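Local atomic coordinates of HydG protein (Carboxydothermus hydrogenoformans, PDB entry 4RTB), a protein that is a radical SAM enzyme that binds a [4Fe-4S] cluster and S-adenosylmethionine and probably acts as a CO/CN synthase in the maturation of [FeFe]-hydrogenase. Residues Glu45-Ile50 against Glu74-Ile79; Gln30-Ile35 against Leu60-Ala65; Cys418-Leu423 against Glu459-Ala464. One frame throughout, in Å; residues are numbered along the deposited sequence.

Contact 1 of 3, residues Glu45-Ile50 against Glu74-Ile79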
loop_
_atom_site.group_PDB
_atom_site.type_symbol
_atom_site.label_atom_id
_atom_site.label_comp_id
_atom_site.label_asym_id
_atom_site.label_seq_id
_atom_site.Cartn_x
_atom_site.Cartn_y
_atom_site.Cartn_z
ATOM N N GLU A 45 -10.831 3.161 -32.680
ATOM C CA GLU A 45 -11.968 3.997 -32.308
ATOM C C GLU A 45 -12.063 4.180 -30.797
ATOM O O GLU A 45 -11.975 5.307 -30.294
ATOM C CB GLU A 45 -13.267 3.395 -32.847
ATOM N N GLU A 46 -12.189 3.063 -30.083
ATOM C CA GLU A 46 -12.306 3.080 -28.629
ATOM C C GLU A 46 -11.193 3.911 -28.013
ATOM O O GLU A 46 -11.459 4.868 -27.279
ATOM C CB GLU A 46 -12.272 1.660 -28.065
ATOM C CG GLU A 46 -12.512 0.582 -29.104
ATOM C CD GLU A 46 -13.979 0.350 -29.388
ATOM O OE1 GLU A 46 -14.293 -0.610 -30.121
ATOM O OE2 GLU A 46 -14.819 1.123 -28.878
ATOM N N ILE A 47 -9.952 3.567 -28.357
ATOM C CA ILE A 47 -8.797 4.279 -27.827
ATOM C C ILE A 47 -9.000 5.780 -27.980
ATOM O O ILE A 47 -8.896 6.528 -26.999
ATOM C CB ILE A 47 -7.489 3.855 -28.523
ATOM C CG1 ILE A 47 -7.172 2.390 -28.212
ATOM C CG2 ILE A 47 -6.343 4.755 -28.098
ATOM C CD1 ILE A 47 -5.845 1.920 -28.771
ATOM N N SER A 48 -9.360 6.197 -29.195
ATOM C CA SER A 48 -9.568 7.610 -29.485
ATOM C C SER A 48 -10.496 8.242 -28.459
ATOM O O SER A 48 -10.116 9.213 -27.792
ATOM C CB SER A 48 -10.133 7.800 -30.893
ATOM O OG SER A 48 -9.245 7.298 -31.875
ATOM N N GLN A 49 -11.682 7.660 -28.288
ATOM C CA GLN A 49 -12.675 8.275 -27.417
ATOM C C GLN A 49 -12.107 8.338 -26.003
ATOM O O GLN A 49 -12.227 9.367 -25.327
ATOM C CB GLN A 49 -14.018 7.524 -27.472
ATOM C CG GLN A 49 -14.081 6.194 -26.740
ATOM C CD GLN A 49 -15.223 5.317 -27.214
ATOM O OE1 GLN A 49 -15.937 5.665 -28.155
ATOM N NE2 GLN A 49 -15.398 4.170 -26.567
ATOM N N ILE A 50 -11.410 7.277 -25.596
ATOM C CA ILE A 50 -10.831 7.236 -24.262
ATOM C C ILE A 50 -9.880 8.408 -24.109
ATOM O O ILE A 50 -9.958 9.153 -23.128
ATOM C CB ILE A 50 -10.089 5.916 -23.985
ATOM C CG1 ILE A 50 -11.052 4.732 -24.088
ATOM C CG2 ILE A 50 -9.443 5.951 -22.609
ATOM C CD1 ILE A 50 -10.387 3.386 -23.908
ATOM N N GLU A 74 1.842 5.791 -27.803
ATOM C CA GLU A 74 2.502 6.989 -27.288
ATOM C C GLU A 74 1.509 8.008 -26.735
ATOM O O GLU A 74 1.617 8.434 -25.580
ATOM C CB GLU A 74 3.351 7.638 -28.382
ATOM N N GLU A 75 0.539 8.387 -27.561
ATOM C CA GLU A 75 -0.464 9.375 -27.177
ATOM C C GLU A 75 -1.211 8.940 -25.924
ATOM O O GLU A 75 -1.281 9.683 -24.943
ATOM C CB GLU A 75 -1.455 9.612 -28.321
ATOM N N LEU A 76 -1.750 7.724 -25.965
ATOM C CA LEU A 76 -2.537 7.169 -24.868
ATOM C C LEU A 76 -1.769 7.154 -23.547
ATOM O O LEU A 76 -2.284 7.584 -22.515
ATOM C CB LEU A 76 -2.993 5.751 -25.216
ATOM C CG LEU A 76 -3.827 5.016 -24.168
ATOM C CD1 LEU A 76 -5.181 5.688 -23.991
ATOM C CD2 LEU A 76 -3.989 3.553 -24.551
ATOM N N ASP A 77 -0.534 6.665 -23.586
ATOM C CA ASP A 77 0.286 6.565 -22.385
ATOM C C ASP A 77 0.649 7.943 -21.839
ATOM O O ASP A 77 0.577 8.176 -20.630
ATOM C CB ASP A 77 1.553 5.753 -22.671
ATOM C CG ASP A 77 1.244 4.337 -23.119
ATOM O OD1 ASP A 77 0.065 4.053 -23.420
ATOM O OD2 ASP A 77 2.178 3.512 -23.186
ATOM N N GLN A 78 1.030 8.854 -22.733
ATOM C CA GLN A 78 1.393 10.212 -22.331
ATOM C C GLN A 78 0.226 10.971 -21.691
ATOM O O GLN A 78 0.399 11.623 -20.655
ATOM C CB GLN A 78 1.929 10.997 -23.532
ATOM C CG GLN A 78 3.452 11.033 -23.646
ATOM C CD GLN A 78 4.053 9.752 -24.201
ATOM O OE1 GLN A 78 3.756 8.654 -23.731
ATOM N NE2 GLN A 78 4.907 9.891 -25.209
ATOM N N ILE A 79 -0.957 10.889 -22.299
ATOM C CA ILE A 79 -2.121 11.587 -21.755
ATOM C C ILE A 79 -2.599 10.914 -20.462
ATOM O O ILE A 79 -3.052 11.589 -19.530
ATOM C CB ILE A 79 -3.285 11.665 -22.786
ATOM C CG1 ILE A 79 -4.443 12.510 -22.243
ATOM C CG2 ILE A 79 -3.781 10.280 -23.175
ATOM C CD1 ILE A 79 -4.083 13.952 -21.960
#
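Leu-76 reaches toward helix 43-56 and brings one methyl, CD1, against the side chains of both Ile-47 and Ile-50. CD1 lies 4.4 Å from CG2 of Ile-47 and 4.5 Å from CG2 of Ile-50. The two isoleucines sit three positions apart and so belong to one face of their helix; both turn a beta-branch methyl to the leucine. In Leu-76, CG stands anti to the backbone N (chi1 180°), which carries the branched end out from helix 74-91. Leucine suits this place because that branched end offers a methyl to two isoleucines at once. The nearest pair of CA atoms, those of Ile-47 and Leu-76, is 7.5 Å apart.

Both helices belong to the helical N-terminal part of the chain that precedes the parallel-stranded barrel of this radical SAM enzyme, and helix 74-91 leads directly to its first strand, 95-105. Ile-50 is buried, with Ile-67 of helix 62-70 also against it, and Leu-76 packs further along helix 43-56 on Ile-51. Buried Asp-77 gives its OD2 to a hydrogen bond with His-304 NE2, which provides a polar partner for the carboxylate inside the protein.

The other side is loose and polar. Gln-49 and Gln-78 are exposed, where their amides can meet solvent; Gln-49 also lies against Glu-64 of helix 62-70. Ser-48 is exposed too, and its short hydroxyl folds back on its own helix to hydrogen-bond Lys-44 O. Glu-45 and Glu-74 are modelled only to CB, consistent with mobile carboxylate ends.

Contact 2 of 3, residues Gln30-Ile35 against Leu60-Ala65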
loop_
_atom_site.group_PDB
_atom_site.type_symbol
_atom_site.label_atom_id
_atom_site.label_comp_id
_atom_site.label_asym_id
_atom_site.label_seq_id
_atom_site.Cartn_x
_atom_site.Cartn_y
_atom_site.Cartn_z
ATOM N N GLN A 30 -15.089 -10.729 -14.813
ATOM C CA GLN A 30 -14.919 -11.759 -15.829
ATOM C C GLN A 30 -15.475 -11.265 -17.164
ATOM O O GLN A 30 -14.737 -11.211 -18.153
ATOM C CB GLN A 30 -15.589 -13.071 -15.411
ATOM C CG GLN A 30 -14.947 -14.315 -16.013
ATOM C CD GLN A 30 -14.427 -15.283 -14.961
ATOM O OE1 GLN A 30 -15.037 -15.465 -13.905
ATOM N NE2 GLN A 30 -13.290 -15.911 -15.247
ATOM N N ARG A 31 -16.753 -10.876 -17.185
ATOM C CA ARG A 31 -17.387 -10.414 -18.424
ATOM C C ARG A 31 -16.555 -9.303 -19.032
ATOM O O ARG A 31 -16.192 -9.356 -20.209
ATOM C CB ARG A 31 -18.815 -9.905 -18.193
ATOM C CG ARG A 31 -19.487 -10.391 -16.928
ATOM N N THR A 32 -16.251 -8.310 -18.201
ATOM C CA THR A 32 -15.401 -7.196 -18.585
ATOM C C THR A 32 -14.129 -7.702 -19.247
ATOM O O THR A 32 -13.821 -7.325 -20.381
ATOM C CB THR A 32 -15.031 -6.323 -17.370
ATOM O OG1 THR A 32 -16.226 -5.858 -16.731
ATOM C CG2 THR A 32 -14.193 -5.132 -17.805
ATOM N N TYR A 33 -13.421 -8.590 -18.551
ATOM C CA TYR A 33 -12.153 -9.108 -19.051
ATOM C C TYR A 33 -12.330 -9.754 -20.415
ATOM O O TYR A 33 -11.443 -9.680 -21.261
ATOM C CB TYR A 33 -11.549 -10.112 -18.071
ATOM C CG TYR A 33 -10.255 -10.725 -18.554
ATOM C CD1 TYR A 33 -10.207 -12.042 -18.987
ATOM C CD2 TYR A 33 -9.081 -9.981 -18.583
ATOM C CE1 TYR A 33 -9.026 -12.606 -19.431
ATOM C CE2 TYR A 33 -7.896 -10.536 -19.025
ATOM C CZ TYR A 33 -7.876 -11.849 -19.448
ATOM O OH TYR A 33 -6.699 -12.409 -19.891
ATOM N N GLU A 34 -13.482 -10.378 -20.634
ATOM C CA GLU A 34 -13.779 -10.935 -21.944
ATOM C C GLU A 34 -13.960 -9.800 -22.942
ATOM O O GLU A 34 -13.254 -9.734 -23.954
ATOM C CB GLU A 34 -15.028 -11.818 -21.896
ATOM N N ILE A 35 -14.887 -8.896 -22.626
ATOM C CA ILE A 35 -15.247 -7.797 -23.516
ATOM C C ILE A 35 -14.012 -7.043 -23.983
ATOM O O ILE A 35 -13.754 -6.951 -25.188
ATOM C CB ILE A 35 -16.213 -6.808 -22.838
ATOM C CG1 ILE A 35 -17.521 -7.507 -22.462
ATOM C CG2 ILE A 35 -16.492 -5.631 -23.753
ATOM C CD1 ILE A 35 -18.519 -6.601 -21.773
ATOM N N LEU A 60 -14.035 7.859 -16.225
ATOM C CA LEU A 60 -13.760 6.745 -17.123
ATOM C C LEU A 60 -14.370 5.460 -16.563
ATOM O O LEU A 60 -14.543 5.327 -15.353
ATOM C CB LEU A 60 -12.249 6.607 -17.328
ATOM C CG LEU A 60 -11.699 5.991 -18.612
ATOM C CD1 LEU A 60 -12.456 6.506 -19.818
ATOM C CD2 LEU A 60 -10.212 6.298 -18.736
ATOM N N SER A 61 -14.718 4.521 -17.438
ATOM C CA SER A 61 -15.388 3.304 -16.987
ATOM C C SER A 61 -14.439 2.108 -16.951
ATOM O O SER A 61 -13.311 2.182 -17.443
ATOM C CB SER A 61 -16.597 2.992 -17.876
ATOM O OG SER A 61 -16.207 2.339 -19.071
ATOM N N LEU A 62 -14.915 1.012 -16.359
ATOM C CA LEU A 62 -14.129 -0.208 -16.172
ATOM C C LEU A 62 -13.512 -0.719 -17.473
ATOM O O LEU A 62 -12.302 -0.958 -17.554
ATOM C CB LEU A 62 -15.007 -1.300 -15.556
ATOM C CG LEU A 62 -14.552 -1.996 -14.270
ATOM C CD1 LEU A 62 -14.709 -3.504 -14.405
ATOM C CD2 LEU A 62 -13.122 -1.628 -13.908
ATOM N N ILE A 63 -14.362 -0.884 -18.482
ATOM C CA ILE A 63 -13.950 -1.361 -19.797
ATOM C C ILE A 63 -12.856 -0.485 -20.410
ATOM O O ILE A 63 -11.818 -0.988 -20.854
ATOM C CB ILE A 63 -15.156 -1.416 -20.771
ATOM C CG1 ILE A 63 -16.301 -2.252 -20.184
ATOM C CG2 ILE A 63 -14.733 -1.962 -22.127
ATOM C CD1 ILE A 63 -17.356 -1.441 -19.448
ATOM N N GLU A 64 -13.090 0.825 -20.418
ATOM C CA GLU A 64 -12.159 1.769 -21.026
ATOM C C GLU A 64 -10.838 1.821 -20.263
ATOM O O GLU A 64 -9.785 2.082 -20.844
ATOM C CB GLU A 64 -12.788 3.164 -21.101
ATOM C CG GLU A 64 -14.286 3.143 -21.378
ATOM C CD GLU A 64 -14.809 4.457 -21.929
ATOM O OE1 GLU A 64 -15.486 5.196 -21.182
ATOM O OE2 GLU A 64 -14.552 4.743 -23.118
ATOM N N ALA A 65 -10.903 1.578 -18.959
ATOM C CA ALA A 65 -9.701 1.446 -18.146
ATOM C C ALA A 65 -8.926 0.208 -18.579
ATOM O O ALA A 65 -7.696 0.233 -18.695
ATOM C CB ALA A 65 -10.056 1.364 -16.668
#
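The hydroxyl OG1 of Thr-32 hydrogen-bonds the carbonyl O of Leu-28, one turn back in its own helix, and at the same time lies against Leu-62 CD1 at 3.6 Å. This is helix-on-helix packing in the helical region that comes before the first strand, 95-105, of the radical SAM barrel: helix 23-39 meets the first turn of helix 62-70. The threonine torsion (chi1 -57°) puts OG1 beside the backbone N and leaves CG2 anti to it. With OG1 already bonded to Leu-28 O, both branches can lie against the Leu-62 methyl, CG2 at 3.8 Å from CD1. The two side chains cross at about a right angle. Leu-262 of helix 257-275 touches both.

Ser-61 occupies the N-cap of helix 62-70, and its carbonyl O receives Ala-65 N at 2.9 Å. Leu-62 points at helix 23-39, while Ile-63 flanks it. A small threonine suits the close approach: Thr-32 CG2 packs 4.3 Å from Ile-63 CA, and the CA atoms of Thr-32 and Ile-63 are 6.1 Å apart. At the more open margin, exposed Ile-35 places its CG2 4.4 Å from CG2 of Ile-63.

Contact 3 of 3, residues Cys418-Leu423 against Glu459-Ala464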
loop_
_atom_site.group_PDB
_atom_site.type_symbol
_atom_site.label_atom_id
_atom_site.label_comp_id
_atom_site.label_asym_id
_atom_site.label_seq_id
_atom_site.Cartn_x
_atom_site.Cartn_y
_atom_site.Cartn_z
ATOM N N CYS A 418 -5.210 20.021 2.862
ATOM C CA CYS A 418 -4.859 19.637 4.234
ATOM C C CYS A 418 -3.370 19.340 4.417
ATOM O O CYS A 418 -2.987 18.332 5.014
ATOM C CB CYS A 418 -5.685 18.432 4.682
ATOM S SG CYS A 418 -6.343 18.607 6.357
ATOM N N THR A 419 -2.544 20.238 3.894
ATOM C CA THR A 419 -1.094 20.176 4.046
ATOM C C THR A 419 -0.544 20.365 5.482
ATOM O O THR A 419 0.418 19.687 5.840
ATOM C CB THR A 419 -0.422 21.216 3.122
ATOM O OG1 THR A 419 -0.989 21.119 1.810
ATOM C CG2 THR A 419 1.076 20.983 3.035
ATOM N N PRO A 420 -1.130 21.276 6.300
ATOM C CA PRO A 420 -0.624 21.539 7.658
ATOM C C PRO A 420 -0.200 20.328 8.495
ATOM O O PRO A 420 0.897 20.350 9.061
ATOM C CB PRO A 420 -1.816 22.238 8.340
ATOM C CG PRO A 420 -2.950 22.180 7.348
ATOM C CD PRO A 420 -2.280 22.151 6.030
ATOM N N ASP A 421 -1.046 19.307 8.586
ATOM C CA ASP A 421 -0.725 18.150 9.412
ATOM C C ASP A 421 0.556 17.477 8.918
ATOM O O ASP A 421 1.435 17.140 9.714
ATOM C CB ASP A 421 -1.884 17.153 9.426
ATOM C CG ASP A 421 -1.877 16.269 10.663
ATOM O OD1 ASP A 421 -1.583 16.788 11.763
ATOM O OD2 ASP A 421 -2.166 15.060 10.539
ATOM N N ALA A 422 0.660 17.304 7.603
ATOM C CA ALA A 422 1.847 16.715 6.988
ATOM C C ALA A 422 3.082 17.582 7.230
ATOM O O ALA A 422 4.159 17.077 7.576
ATOM C CB ALA A 422 1.625 16.514 5.500
ATOM N N LEU A 423 2.911 18.887 7.034
ATOM C CA LEU A 423 3.946 19.868 7.326
ATOM C C LEU A 423 4.518 19.655 8.709
ATOM O O LEU A 423 5.726 19.530 8.868
ATOM C CB LEU A 423 3.393 21.289 7.222
ATOM C CG LEU A 423 3.170 21.875 5.829
ATOM C CD1 LEU A 423 2.391 23.175 5.935
ATOM C CD2 LEU A 423 4.499 22.096 5.131
ATOM N N GLU A 459 0.023 31.654 6.314
ATOM C CA GLU A 459 1.019 32.583 6.850
ATOM C C GLU A 459 1.385 32.234 8.297
ATOM O O GLU A 459 2.567 32.041 8.629
ATOM C CB GLU A 459 0.498 34.023 6.761
ATOM C CG GLU A 459 1.571 35.099 6.617
ATOM C CD GLU A 459 2.102 35.603 7.950
ATOM O OE1 GLU A 459 1.635 35.124 9.005
ATOM O OE2 GLU A 459 2.985 36.488 7.944
ATOM N N ASN A 460 0.365 32.150 9.152
ATOM C CA ASN A 460 0.569 31.856 10.568
ATOM C C ASN A 460 1.188 30.477 10.796
ATOM O O ASN A 460 1.939 30.274 11.756
ATOM C CB ASN A 460 -0.753 31.965 11.332
ATOM C CG ASN A 460 -1.216 33.397 11.494
ATOM O OD1 ASN A 460 -0.764 34.095 12.397
ATOM N ND2 ASN A 460 -2.131 33.838 10.631
ATOM N N ILE A 461 0.860 29.531 9.920
ATOM C CA ILE A 461 1.498 28.218 9.937
ATOM C C ILE A 461 2.997 28.370 9.714
ATOM O O ILE A 461 3.797 27.740 10.401
ATOM C CB ILE A 461 0.907 27.281 8.869
ATOM C CG1 ILE A 461 -0.579 27.037 9.140
ATOM C CG2 ILE A 461 1.665 25.969 8.825
ATOM C CD1 ILE A 461 -1.247 26.151 8.116
ATOM N N GLY A 462 3.370 29.227 8.767
ATOM C CA GLY A 462 4.770 29.505 8.498
ATOM C C GLY A 462 5.472 30.100 9.702
ATOM O O GLY A 462 6.570 29.663 10.080
ATOM N N ARG A 463 4.833 31.098 10.311
ATOM C CA ARG A 463 5.368 31.709 11.527
ATOM C C ARG A 463 5.609 30.656 12.613
ATOM O O ARG A 463 6.669 30.634 13.253
ATOM C CB ARG A 463 4.423 32.798 12.043
ATOM C CG ARG A 463 4.304 34.016 11.132
ATOM C CD ARG A 463 4.984 35.239 11.736
ATOM N NE ARG A 463 4.859 36.415 10.877
ATOM C CZ ARG A 463 5.824 36.871 10.084
ATOM N NH1 ARG A 463 7.000 36.259 10.042
ATOM N NH2 ARG A 463 5.617 37.947 9.337
ATOM N N ALA A 464 4.630 29.773 12.801
ATOM C CA ALA A 464 4.720 28.722 13.815
ATOM C C ALA A 464 5.856 27.740 13.535
ATOM O O ALA A 464 6.618 27.381 14.436
ATOM C CB ALA A 464 3.407 27.980 13.913
#
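Pro-420 and Leu-423 form the side of segment 418-423 that receives Ile-461. The segment opens helix 419-432, the first of three consecutive helices, 419-432, 438-454 and 459-468, that end the modelled chain. Helix 438-454 comes between the other two in sequence, and the paired segments run in roughly the same direction.

Cys-418 precedes the helix in an exposed loop. Thr-419 rests its side chain on Leu-388 of strand 388-390 and on Phe-458, and its carbonyl O accepts Leu-423 N at 2.9 Å. Pro-420 then sits in the first helical turn, where a residue without an N-H costs no helical hydrogen bond. Its ring is rigid and apolar, and CB meets Ile-461 CD1 at 4.0 Å. Exposed Asp-421 keeps its charged carboxylate on the solvent side. Ala-422 is buried, and its single methyl is small enough to lie close against Leu-388 and Ser-390, which joins the start of the helix to strand 388-390, a partner of strand 95-105 in the parallel sheet. Leu-423, one turn after Pro-420, points toward the partner helix and crosses Ile-461 at about a right angle.

Ile-461 therefore works with two arms. Its CG1 lies anti to the carbonyl carbon (chi1 -62°), and the extended chain beyond it (chi2 179°) carries CD1 to the proline, while CG2 is left for the leucine. A beta-branched residue suits a position with two neighbours a turn apart. Outward from this apolar patch, Glu-459 and Arg-463 pair by charge alone, since the carboxylate oxygen lies well out of the guanidinium plane. Inside it, CD1 of Leu-423 touches CG2 of Ile-461 at 4.1 Å.

In the fold
Contacts 1 and 2 are neighbours, with centres about 16 Å apart on the same side of the chain's centre. Their segments alternate along the chain, 30-35, 45-50, 60-65 and 74-79, and fall on four successive helices. They touch directly where Ile-50 meets Leu-60 and the backbone of Glu-64, so the four helices pack as one continuous group. Contact 3 comes later in the chain, between helices 419-432 and 459-468. Its centre is about 40 Å from that of contact 1 and about 42 Å from that of contact 2. The three thus join helices before and after the parallel-stranded barrel, all away from the cluster and S-adenosylmethionine sites.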